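PDB 2X7I: mevalonate kinase from Staphylococcus aureus, which probably catalyses the ATP-dependent phosphorylation of mevalonate to phosphomevalonate, an early step of isoprenoid synthesis, as a kinase of the GHMP family. Local coordinates for residues E10-I15 with P33-K38; R99-S104 with G273-L278; M176-T181 with H300-N305. All blocks are in the same frame, centred on the assembly; numbering follows the deposited sequence.

Contact 1: E10-I15 with P33-K38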
loop_
_atom_site.group_PDB
_atom_site.type_symbol
_atom_site.label_atom_id
_atom_site.label_comp_id
_atom_site.label_asym_id
_atom_site.label_seq_id
_atom_site.Cartn_x
_atom_site.Cartn_y
_atom_site.Cartn_z
ATOM N N GLU A 10 7.749 -12.979 -0.057
ATOM C CA GLU A 10 6.496 -12.316 0.287
ATOM C C GLU A 10 6.726 -10.853 0.579
ATOM O O GLU A 10 7.819 -10.451 0.993
ATOM C CB GLU A 10 5.890 -12.932 1.541
ATOM C CG GLU A 10 4.753 -13.865 1.287
ATOM C CD GLU A 10 4.416 -14.686 2.511
ATOM O OE1 GLU A 10 4.445 -14.129 3.622
ATOM O OE2 GLU A 10 4.138 -15.891 2.368
ATOM N N SER A 11 5.663 -10.073 0.417
ATOM C CA SER A 11 5.688 -8.659 0.764
ATOM C C SER A 11 4.321 -8.136 1.189
ATOM O O SER A 11 3.290 -8.545 0.651
ATOM C CB SER A 11 6.178 -7.837 -0.423
ATOM O OG SER A 11 6.361 -6.487 -0.033
ATOM N N THR A 12 4.322 -7.202 2.133
ATOM C CA THR A 12 3.110 -6.447 2.452
ATOM C C THR A 12 2.986 -5.297 1.467
ATOM O O THR A 12 3.910 -5.024 0.702
ATOM C CB THR A 12 3.127 -5.832 3.865
ATOM O OG1 THR A 12 3.964 -4.666 3.865
ATOM C CG2 THR A 12 3.602 -6.833 4.895
ATOM N N GLY A 13 1.838 -4.625 1.498
ATOM C CA GLY A 13 1.689 -3.337 0.829
ATOM C C GLY A 13 2.049 -2.206 1.781
ATOM O O GLY A 13 2.727 -2.424 2.785
ATOM N N LYS A 14 1.577 -0.999 1.479
ATOM C CA LYS A 14 1.696 0.128 2.410
ATOM C C LYS A 14 0.541 1.114 2.240
ATOM O O LYS A 14 -0.088 1.166 1.186
ATOM C CB LYS A 14 3.054 0.815 2.241
ATOM C CG LYS A 14 3.052 2.157 1.557
ATOM C CD LYS A 14 2.644 2.113 0.090
ATOM C CE LYS A 14 2.057 3.462 -0.310
ATOM N NZ LYS A 14 1.807 3.614 -1.758
ATOM N N ILE A 15 0.266 1.890 3.283
ATOM C CA ILE A 15 -0.730 2.960 3.198
ATOM C C ILE A 15 -0.116 4.279 3.621
ATOM O O ILE A 15 0.624 4.344 4.595
ATOM C CB ILE A 15 -1.981 2.673 4.070
ATOM C CG1 ILE A 15 -2.581 1.314 3.694
ATOM C CG2 ILE A 15 -3.017 3.798 3.911
ATOM C CD1 ILE A 15 -4.097 1.253 3.736
ATOM N N PRO A 33 3.177 0.100 7.123
ATOM C CA PRO A 33 2.959 -1.180 6.462
ATOM C C PRO A 33 1.477 -1.519 6.380
ATOM O O PRO A 33 0.739 -1.228 7.309
ATOM C CB PRO A 33 3.678 -2.185 7.376
ATOM C CG PRO A 33 4.596 -1.400 8.197
ATOM C CD PRO A 33 3.994 -0.047 8.342
ATOM N N PHE A 34 1.055 -2.108 5.267
ATOM C CA PHE A 34 -0.322 -2.571 5.106
ATOM C C PHE A 34 -0.300 -4.099 5.155
ATOM O O PHE A 34 -0.213 -4.772 4.132
ATOM C CB PHE A 34 -0.886 -2.035 3.785
ATOM C CG PHE A 34 -2.307 -2.455 3.482
ATOM C CD1 PHE A 34 -3.275 -2.488 4.462
ATOM C CD2 PHE A 34 -2.675 -2.777 2.178
ATOM C CE1 PHE A 34 -4.573 -2.851 4.164
ATOM C CE2 PHE A 34 -3.971 -3.132 1.872
ATOM C CZ PHE A 34 -4.924 -3.172 2.871
ATOM N N ASN A 35 -0.374 -4.629 6.367
ATOM C CA ASN A 35 -0.208 -6.066 6.622
ATOM C C ASN A 35 -1.322 -6.935 6.050
ATOM O O ASN A 35 -1.134 -8.135 5.889
ATOM C CB ASN A 35 -0.097 -6.334 8.123
ATOM C CG ASN A 35 1.089 -5.637 8.755
ATOM O OD1 ASN A 35 2.233 -5.835 8.340
ATOM N ND2 ASN A 35 0.827 -4.823 9.771
ATOM N N ALA A 36 -2.478 -6.340 5.773
ATOM C CA ALA A 36 -3.590 -7.071 5.172
ATOM C C ALA A 36 -3.336 -7.386 3.685
ATOM O O ALA A 36 -3.892 -8.341 3.142
ATOM C CB ALA A 36 -4.888 -6.287 5.337
ATOM N N GLY A 37 -2.497 -6.584 3.040
ATOM C CA GLY A 37 -2.158 -6.784 1.627
ATOM C C GLY A 37 -0.924 -7.654 1.511
ATOM O O GLY A 37 0.074 -7.394 2.169
ATOM N N LYS A 38 -1.003 -8.701 0.696
ATOM C CA LYS A 38 0.093 -9.655 0.539
ATOM C C LYS A 38 0.346 -9.958 -0.933
ATOM O O LYS A 38 -0.574 -10.287 -1.676
ATOM C CB LYS A 38 -0.205 -10.957 1.284
ATOM C CG LYS A 38 -0.153 -10.832 2.824
ATOM C CD LYS A 38 1.297 -10.655 3.356
ATOM C CE LYS A 38 1.363 -9.738 4.574
ATOM N NZ LYS A 38 0.740 -10.333 5.803
#
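Gly13 and Phe34 form the hydrogen-bonded antiparallel pair at the centre of this contact, where strand 6-16 runs beside strand 29-45 in the mixed sheet of the GHMP kinase N-terminal domain. Phe34 N reaches Gly13 O at 3.0 Å almost straight (170° at the hydrogen), although it stands well above the carbonyl plane. A second grip on the same oxygen comes from Thr12 OG1, 2.8 Å from Gly13 O and on a lone pair in the plane. The return bond is divided: Gly13 N points weakly at both Phe34 O and Gly37 O, because a type I turn from Phe34 to Gly37 bends the second strand round a corner and brings the two carbonyls near one N-H. Phe34 CG lies anti to the backbone N (chi1 179°), and the ring is sandwiched. Gly37 N sits 3.8 Å above the plane, over the ring centre, while on the opposite face Ile15 CD1 makes a CH-pi contact 4.1 Å from the centroid, offset toward the rim. Ile15 CG1 meets Phe34 CB and CG beside it. The ring of Trp302 packs edge-to-face with Phe34, which brings the aromatic group into contact with strand 300-305 of the C-terminal sheet. Across from the turn, Thr12 CG2 lies 3.8 Å from Asn35 OD1 and 3.7 Å from Lys38 CE. The side chain of Lys14 sets out away from 33-38, and its NZ bonds Gly100 O and forms a salt bridge with Asp147. The chain of Lys38, bent at chi2, chi3 and chi4, curls back to the turn, where NZ donates to Asn35 O at 2.9 Å in the plane of the carbonyl.

Contact 2: R99-S104 with G273-L278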
loop_
_atom_site.group_PDB
_atom_site.type_symbol
_atom_site.label_atom_id
_atom_site.label_comp_id
_atom_site.label_asym_id
_atom_site.label_seq_id
_atom_site.Cartn_x
_atom_site.Cartn_y
_atom_site.Cartn_z
ATOM N N ARG A 99 -4.278 2.248 -6.407
ATOM C CA ARG A 99 -5.022 2.764 -5.262
ATOM C C ARG A 99 -4.092 3.258 -4.146
ATOM O O ARG A 99 -4.550 3.544 -3.043
ATOM C CB ARG A 99 -5.933 1.673 -4.685
ATOM C CG ARG A 99 -6.864 0.994 -5.683
ATOM C CD ARG A 99 -7.746 1.954 -6.458
ATOM N NE ARG A 99 -8.595 2.772 -5.584
ATOM C CZ ARG A 99 -9.771 3.300 -5.925
ATOM N NH1 ARG A 99 -10.295 3.099 -7.124
ATOM N NH2 ARG A 99 -10.438 4.029 -5.041
ATOM N N GLY A 100 -2.794 3.331 -4.421
ATOM C CA GLY A 100 -1.820 3.786 -3.431
ATOM C C GLY A 100 -1.453 2.737 -2.396
ATOM O O GLY A 100 -0.888 3.065 -1.364
ATOM N N LEU A 101 -1.759 1.466 -2.664
ATOM C CA LEU A 101 -1.548 0.406 -1.665
ATOM C C LEU A 101 -0.143 -0.214 -1.767
ATOM O O LEU A 101 0.157 -1.206 -1.105
ATOM C CB LEU A 101 -2.664 -0.641 -1.737
ATOM C CG LEU A 101 -4.078 -0.069 -1.480
ATOM C CD1 LEU A 101 -5.176 -1.012 -1.929
ATOM C CD2 LEU A 101 -4.304 0.313 -0.033
ATOM N N GLY A 102 0.717 0.397 -2.581
ATOM C CA GLY A 102 2.117 0.015 -2.663
ATOM C C GLY A 102 2.340 -1.222 -3.509
ATOM O O GLY A 102 3.264 -1.999 -3.258
ATOM N N SER A 103 1.505 -1.389 -4.527
ATOM C CA SER A 103 1.510 -2.581 -5.345
ATOM C C SER A 103 2.825 -2.797 -6.102
ATOM O O SER A 103 3.391 -3.887 -6.087
ATOM C CB SER A 103 0.358 -2.494 -6.336
ATOM O OG SER A 103 0.015 -3.762 -6.796
ATOM N N SER A 104 3.304 -1.761 -6.785
ATOM C CA SER A 104 4.571 -1.860 -7.501
ATOM C C SER A 104 5.736 -2.211 -6.565
ATOM O O SER A 104 6.567 -3.050 -6.887
ATOM C CB SER A 104 4.869 -0.559 -8.231
ATOM O OG SER A 104 6.133 -0.641 -8.872
ATOM N N GLY A 273 -8.032 9.628 -3.090
ATOM C CA GLY A 273 -9.029 8.629 -2.726
ATOM C C GLY A 273 -8.751 7.241 -3.262
ATOM O O GLY A 273 -9.691 6.494 -3.584
ATOM N N GLY A 274 -7.465 6.888 -3.352
ATOM C CA GLY A 274 -7.062 5.523 -3.655
ATOM C C GLY A 274 -7.721 4.548 -2.695
ATOM O O GLY A 274 -8.262 3.515 -3.104
ATOM N N SER A 275 -7.675 4.882 -1.412
ATOM C CA SER A 275 -8.433 4.161 -0.397
ATOM C C SER A 275 -9.291 5.137 0.394
ATOM O O SER A 275 -8.999 6.344 0.449
ATOM C CB SER A 275 -7.491 3.423 0.560
ATOM O OG SER A 275 -6.706 2.468 -0.134
ATOM N N MET A 276 -10.359 4.610 0.982
ATOM C CA MET A 276 -11.039 5.286 2.084
ATOM C C MET A 276 -10.577 4.553 3.323
ATOM O O MET A 276 -10.560 3.320 3.335
ATOM C CB MET A 276 -12.561 5.210 1.953
ATOM C CG MET A 276 -13.303 6.113 2.934
ATOM S SD MET A 276 -15.091 6.210 2.661
ATOM C CE MET A 276 -15.619 4.868 3.687
ATOM N N LEU A 277 -10.172 5.303 4.340
ATOM C CA LEU A 277 -9.703 4.738 5.599
ATOM C C LEU A 277 -10.695 5.090 6.715
ATOM O O LEU A 277 -10.952 6.272 6.958
ATOM C CB LEU A 277 -8.310 5.284 5.937
ATOM C CG LEU A 277 -7.275 5.305 4.802
ATOM C CD1 LEU A 277 -6.007 6.031 5.212
ATOM C CD2 LEU A 277 -6.952 3.900 4.342
ATOM N N LEU A 278 -11.253 4.077 7.377
ATOM C CA LEU A 278 -12.180 4.297 8.496
ATOM C C LEU A 278 -11.612 3.678 9.767
ATOM O O LEU A 278 -11.106 2.561 9.740
ATOM C CB LEU A 278 -13.563 3.688 8.211
ATOM C CG LEU A 278 -14.271 4.173 6.937
ATOM C CD1 LEU A 278 -15.534 3.352 6.648
ATOM C CD2 LEU A 278 -14.601 5.644 7.044
HETATM O O HOH W 1 -4.288 3.868 -0.475
#
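Arg99 clamps Gly274 side-on, with NE and NH2 both donating to the one carbonyl oxygen. NE lies 2.6 Å from Gly274 O in a fairly straight bond (159° at the hydrogen) that uses a lone pair in the carbonyl plane. NH2 is 3.0 Å from Gly274 O but rises above that plane, although the oxygen itself sits within the guanidinium plane, at its edge. Bends at chi2 (-55°) and chi3 (-58°) carry CD and then NE round this oxygen, and CB also approaches it, 3.4 Å from Gly274 O. The backbones also meet closely: Gly274 CA makes a C-H...O contact with Arg99 O at 3.3 Å, an approach permitted because glycine has no side chain in the way. The guanidinium has further partners, Asp180 OD2 in a salt bridge with NE, Thr181 OG1 with NH2 and Gln189 OE1 with NH1, so it also ties down the end of strand 175-180. Arg99-Ser104 belongs to the glycine-rich GHMP motif that leads into helix 103-119, with Gly102 at the N-cap, and Gly273-Gly274 end the glycine-rich loop of the C-terminal domain. A citrate, probably from the crystallisation liquor, accepts bonds from the backbone N-H groups of Gly100, Ser103 and Ser104; this is consistent with the anion site that holds nucleotide phosphates in this family. Beside the clamp the packing is looser, Arg99 O standing 3.8 Å from Ser275 N, and a water bridges the segments. The water oxygen donates to Arg99 O at 2.6 Å and bonds Ser275 OG at 2.8 Å. A close exception here is the methyl CD2 of Leu101, 3.2 Å from Ser275 OG. Past Ser275, strand 276-280 leaves the contact and joins strands 175-180 and 264-267.

Contact 3: M176-T181 with H300-N305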
loop_
_atom_site.group_PDB
_atom_site.type_symbol
_atom_site.label_atom_id
_atom_site.label_comp_id
_atom_site.label_asym_id
_atom_site.label_seq_id
_atom_site.Cartn_x
_atom_site.Cartn_y
_atom_site.Cartn_z
ATOM N N MET A 176 -8.433 -0.226 11.450
ATOM C CA MET A 176 -8.656 0.649 10.318
ATOM C C MET A 176 -9.250 -0.196 9.206
ATOM O O MET A 176 -8.648 -1.193 8.792
ATOM C CB MET A 176 -7.338 1.287 9.874
ATOM C CG MET A 176 -7.448 2.145 8.620
ATOM S SD MET A 176 -5.940 3.040 8.233
ATOM C CE MET A 176 -4.790 1.718 7.845
ATOM N N VAL A 177 -10.449 0.177 8.757
ATOM C CA VAL A 177 -11.051 -0.434 7.569
ATOM C C VAL A 177 -10.570 0.325 6.340
ATOM O O VAL A 177 -10.701 1.541 6.270
ATOM C CB VAL A 177 -12.595 -0.398 7.607
ATOM C CG1 VAL A 177 -13.177 -0.994 6.331
ATOM C CG2 VAL A 177 -13.109 -1.139 8.824
ATOM N N VAL A 178 -10.006 -0.402 5.386
ATOM C CA VAL A 178 -9.516 0.164 4.145
ATOM C C VAL A 178 -10.513 -0.189 3.056
ATOM O O VAL A 178 -10.805 -1.357 2.842
ATOM C CB VAL A 178 -8.122 -0.389 3.815
ATOM C CG1 VAL A 178 -7.633 0.117 2.465
ATOM C CG2 VAL A 178 -7.139 -0.025 4.926
ATOM N N ILE A 179 -11.057 0.824 2.392
ATOM C CA ILE A 179 -12.063 0.628 1.354
ATOM C C ILE A 179 -11.554 1.092 -0.013
ATOM O O ILE A 179 -11.020 2.182 -0.143
ATOM C CB ILE A 179 -13.347 1.401 1.679
ATOM C CG1 ILE A 179 -13.964 0.895 2.985
ATOM C CG2 ILE A 179 -14.342 1.282 0.527
ATOM C CD1 ILE A 179 -14.912 1.881 3.649
ATOM N N ASP A 180 -11.730 0.240 -1.019
ATOM C CA ASP A 180 -11.443 0.551 -2.420
ATOM C C ASP A 180 -12.786 0.760 -3.115
ATOM O O ASP A 180 -13.653 -0.101 -3.051
ATOM C CB ASP A 180 -10.662 -0.623 -3.040
ATOM C CG ASP A 180 -10.513 -0.529 -4.557
ATOM O OD1 ASP A 180 -10.084 -1.533 -5.168
ATOM O OD2 ASP A 180 -10.818 0.518 -5.147
ATOM N N THR A 181 -12.966 1.908 -3.763
ATOM C CA THR A 181 -14.235 2.227 -4.432
ATOM C C THR A 181 -14.342 1.645 -5.850
ATOM O O THR A 181 -15.394 1.740 -6.470
ATOM C CB THR A 181 -14.491 3.749 -4.490
ATOM O OG1 THR A 181 -13.564 4.362 -5.394
ATOM C CG2 THR A 181 -14.350 4.379 -3.100
ATOM N N HIS A 300 -14.083 -3.384 -2.783
ATOM C CA HIS A 300 -13.184 -4.273 -2.029
ATOM C C HIS A 300 -12.848 -3.643 -0.681
ATOM O O HIS A 300 -12.775 -2.421 -0.568
ATOM C CB HIS A 300 -11.881 -4.544 -2.799
ATOM C CG HIS A 300 -12.079 -4.875 -4.248
ATOM N ND1 HIS A 300 -12.407 -6.139 -4.690
ATOM C CD2 HIS A 300 -11.994 -4.101 -5.357
ATOM C CE1 HIS A 300 -12.515 -6.130 -6.009
ATOM N NE2 HIS A 300 -12.264 -4.906 -6.439
ATOM N N THR A 301 -12.652 -4.475 0.335
ATOM C CA THR A 301 -12.319 -3.992 1.672
ATOM C C THR A 301 -11.254 -4.836 2.364
ATOM O O THR A 301 -11.034 -5.980 2.003
ATOM C CB THR A 301 -13.569 -3.919 2.582
ATOM O OG1 THR A 301 -14.176 -5.213 2.671
ATOM C CG2 THR A 301 -14.582 -2.906 2.028
ATOM N N TRP A 302 -10.577 -4.234 3.339
ATOM C CA TRP A 302 -9.621 -4.936 4.208
ATOM C C TRP A 302 -9.731 -4.415 5.639
ATOM O O TRP A 302 -10.044 -3.244 5.860
ATOM C CB TRP A 302 -8.176 -4.711 3.749
ATOM C CG TRP A 302 -7.839 -5.128 2.346
ATOM C CD1 TRP A 302 -7.268 -6.295 1.957
ATOM C CD2 TRP A 302 -8.014 -4.351 1.156
ATOM N NE1 TRP A 302 -7.081 -6.305 0.591
ATOM C CE2 TRP A 302 -7.534 -5.123 0.077
ATOM C CE3 TRP A 302 -8.539 -3.082 0.897
ATOM C CZ2 TRP A 302 -7.562 -4.668 -1.240
ATOM C CZ3 TRP A 302 -8.562 -2.628 -0.409
ATOM C CH2 TRP A 302 -8.075 -3.415 -1.463
ATOM N N ILE A 303 -9.448 -5.278 6.605
ATOM C CA ILE A 303 -9.373 -4.871 7.991
ATOM C C ILE A 303 -7.919 -4.933 8.433
ATOM O O ILE A 303 -7.286 -5.984 8.363
ATOM C CB ILE A 303 -10.253 -5.754 8.904
ATOM C CG1 ILE A 303 -11.736 -5.549 8.579
ATOM C CG2 ILE A 303 -9.992 -5.422 10.368
ATOM C CD1 ILE A 303 -12.668 -6.514 9.291
ATOM N N GLU A 304 -7.398 -3.789 8.868
ATOM C CA GLU A 304 -6.037 -3.679 9.363
ATOM C C GLU A 304 -6.051 -3.518 10.883
ATOM O O GLU A 304 -6.612 -2.549 11.404
ATOM C CB GLU A 304 -5.359 -2.469 8.714
ATOM C CG GLU A 304 -3.865 -2.300 9.035
ATOM C CD GLU A 304 -2.968 -3.300 8.319
ATOM O OE1 GLU A 304 -3.429 -3.961 7.359
ATOM O OE2 GLU A 304 -1.787 -3.415 8.716
ATOM N N ASN A 305 -5.444 -4.470 11.586
ATOM C CA ASN A 305 -5.157 -4.314 13.014
ATOM C C ASN A 305 -3.990 -3.352 13.150
ATOM O O ASN A 305 -2.979 -3.518 12.472
ATOM C CB ASN A 305 -4.799 -5.657 13.650
ATOM C CG ASN A 305 -4.728 -5.597 15.179
ATOM O OD1 ASN A 305 -4.569 -4.529 15.783
ATOM N ND2 ASN A 305 -4.838 -6.760 15.806
#
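Trp302 O is approached by two groups of the neighbouring strand: Val178 N donates to it at 2.9 Å and 171°, and Val177 CA brings a C-H to 3.4 Å from Trp302 O. Along the antiparallel pair, hydrogen-bonded Met176-Glu304, Val178-Trp302 and Asp180-His300 alternate with non-hydrogen-bonded Val177-Ile303 and Ile179-Thr301. Within the chain, 300-305 is an outermost strand of the four-stranded C-terminal sheet. On one face Val178 CG1, anti to its backbone N (chi1 176°), packs 3.7 Å from Trp302 CE3, while Asp180 CB lies 3.9 Å from Trp302 CZ3. On the other, Ile179 CG1 and Thr301 CG2 lie side by side, 4.0 Å apart, against helix 283-295, and Thr301 OG1 bonds Glu294. Asp180 and His300 point the same way, and OD1 of Asp180 comes 3.2 Å from His300 CD2 at the ring edge, the planes 34° apart. Asp180 OD2 bonds Gly182 N and makes a salt bridge with Arg99, and both carboxylate oxygens of Glu304 accept N-H groups of Asn35 and Ala36. The Arg99 and Glu304 bonds join this sheet to the N-terminal part, and burial probably strengthens them.

In the fold
From the N terminus, contact 1 closes first: strand 6-16 meets strand 29-45 after a 17-residue link between the segments, and the pair is complete before the others open. Contact 2 then starts at the loop before helix 103-119 and waits 168 residues for its partner at 273-278. Contact 3 opens inside that span, at 176-181, and closes beyond it, at 300-305, so contacts 2 and 3 cross. Both reach one sheet, through neighbouring strands 276-280 and 175-180. Contact 1 touches both: Lys14 bonds the backbone of 99-104, and strand 300-305 meets the corner at 35-36 through Glu304. Contact 2 joins the N- and C-terminal parts directly, whereas contacts 1 and 3 each lie within one of them.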